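Side-chain contact in odorant binding protein 4 (Chrysopa pallens, PDB 6JPM), which probably binds odorant molecules as a secreted carrier of the insect PBP/GOBP family: residues Met64-Val67 with Glu68-Pro72. Residues are numbered along the deposited sequence; the frame is centred on the assembly and turned at random.
Sequences MSAV and EQQMP
Q69 N bonds to S65 O at 3.1 Å, the straightest of four i to i+4 bonds along 64-71, with an N-H...O angle of 162°. E68 N reaches M64 O at 3.2 Å, Q70 N reaches A66 O and M71 N reaches V67 O; weak i to i+3 bonds accompany two of them, E68 N to S65 O and Q70 N to V67 O. The chain of Q70 climbs back over the preceding turn: with CG beside its backbone N (chi1 -61°) and the rest extended, Q70 CG lies 3.2 Å from A66 O, and NE2 comes within 4.0 Å of A66 CB. NE2 then bonds to M54 O, tying this helix to the chain just after helix 41-53. With an alanine at Q70, M54 O would probably lose this donor and A66 O the cover of CG and CD. In this mainly helical odorant-binding fold with its three disulfides, helix 64-70 passes into a 3-10 segment at 71-72; at its start D63 OD1 accepts from S65 N and, weakly, from A66 N. E68 CG packs 3.3 Å from M64 O, the extended chain carrying the carboxylate past it. V67 CG1 lies 4.5 Å from M71 CG, and M71 bends away to touch helix 76-89.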
loop_
_atom_site.group_PDB
_atom_site.type_symbol
_atom_site.label_atom_id
_atom_site.label_comp_id
_atom_site.label_asym_id
_atom_site.label_seq_id
_atom_site.Cartn_x
_atom_site.Cartn_y
_atom_site.Cartn_z
ATOM N N MET A 64 -13.279 3.416 -0.165
ATOM C CA MET A 64 -13.197 4.688 -0.878
ATOM C C MET A 64 -13.429 5.891 0.032
ATOM O O MET A 64 -13.015 7.001 -0.317
ATOM C CB MET A 64 -14.196 4.707 -2.040
ATOM C CG MET A 64 -13.784 3.852 -3.232
ATOM S SD MET A 64 -12.142 4.231 -3.914
ATOM C CE MET A 64 -12.206 6.017 -4.074
ATOM N N SER A 65 -14.059 5.700 1.195
ATOM C CA SER A 65 -14.221 6.802 2.140
ATOM C C SER A 65 -12.889 7.178 2.768
ATOM O O SER A 65 -12.519 8.358 2.804
ATOM C CB SER A 65 -15.230 6.430 3.225
ATOM O OG SER A 65 -16.476 6.083 2.655
ATOM N N ALA A 66 -12.159 6.186 3.286
ATOM C CA ALA A 66 -10.828 6.443 3.826
ATOM C C ALA A 66 -9.911 7.046 2.770
ATOM O O ALA A 66 -9.056 7.883 3.083
ATOM C CB ALA A 66 -10.219 5.151 4.381
ATOM N N VAL A 67 -10.052 6.616 1.518
ATOM C CA VAL A 67 -9.221 7.173 0.458
ATOM C C VAL A 67 -9.465 8.673 0.331
ATOM O O VAL A 67 -8.522 9.458 0.167
ATOM C CB VAL A 67 -9.488 6.438 -0.868
ATOM C CG1 VAL A 67 -8.864 7.183 -2.030
ATOM C CG2 VAL A 67 -8.949 5.021 -0.803
ATOM N N GLU A 68 -10.728 9.098 0.439
ATOM C CA GLU A 68 -11.053 10.507 0.227
ATOM C C GLU A 68 -10.646 11.377 1.414
ATOM O O GLU A 68 -10.201 12.512 1.219
ATOM C CB GLU A 68 -12.541 10.661 -0.076
ATOM C CG GLU A 68 -12.924 10.120 -1.444
ATOM C CD GLU A 68 -14.413 9.921 -1.593
ATOM O OE1 GLU A 68 -15.179 10.644 -0.918
ATOM O OE2 GLU A 68 -14.819 9.038 -2.378
ATOM N N GLN A 69 -10.777 10.871 2.644
ATOM C CA GLN A 69 -10.340 11.652 3.798
ATOM C C GLN A 69 -8.845 11.925 3.740
ATOM O O GLN A 69 -8.388 13.002 4.141
ATOM C CB GLN A 69 -10.689 10.930 5.105
ATOM C CG GLN A 69 -10.585 11.792 6.372
ATOM C CD GLN A 69 -9.162 11.941 6.924
ATOM O OE1 GLN A 69 -8.221 11.288 6.465
ATOM N NE2 GLN A 69 -9.008 12.804 7.925
ATOM N N GLN A 70 -8.067 10.964 3.247
ATOM C CA GLN A 70 -6.623 11.024 3.402
ATOM C C GLN A 70 -5.911 11.687 2.228
ATOM O O GLN A 70 -4.776 12.154 2.399
ATOM C CB GLN A 70 -6.094 9.609 3.651
ATOM C CG GLN A 70 -6.704 9.028 4.924
ATOM C CD GLN A 70 -6.428 7.554 5.132
ATOM O OE1 GLN A 70 -5.635 6.948 4.415
ATOM N NE2 GLN A 70 -7.094 6.970 6.124
ATOM N N MET A 71 -6.551 11.766 1.061
ATOM C CA MET A 71 -5.987 12.528 -0.049
ATOM C C MET A 71 -5.552 13.946 0.329
ATOM O O MET A 71 -4.473 14.365 -0.118
ATOM C CB MET A 71 -6.990 12.573 -1.213
ATOM C CG MET A 71 -7.097 11.286 -2.021
ATOM S SD MET A 71 -5.718 11.036 -3.156
ATOM C CE MET A 71 -5.287 12.741 -3.517
ATOM N N PRO A 72 -6.309 14.726 1.113
ATOM C CA PRO A 72 -5.810 16.057 1.498
ATOM C C PRO A 72 -4.655 16.038 2.491
ATOM O O PRO A 72 -4.051 17.095 2.712
ATOM C CB PRO A 72 -7.049 16.745 2.099
ATOM C CG PRO A 72 -7.964 15.647 2.465
ATOM C CD PRO A 72 -7.735 14.572 1.445
#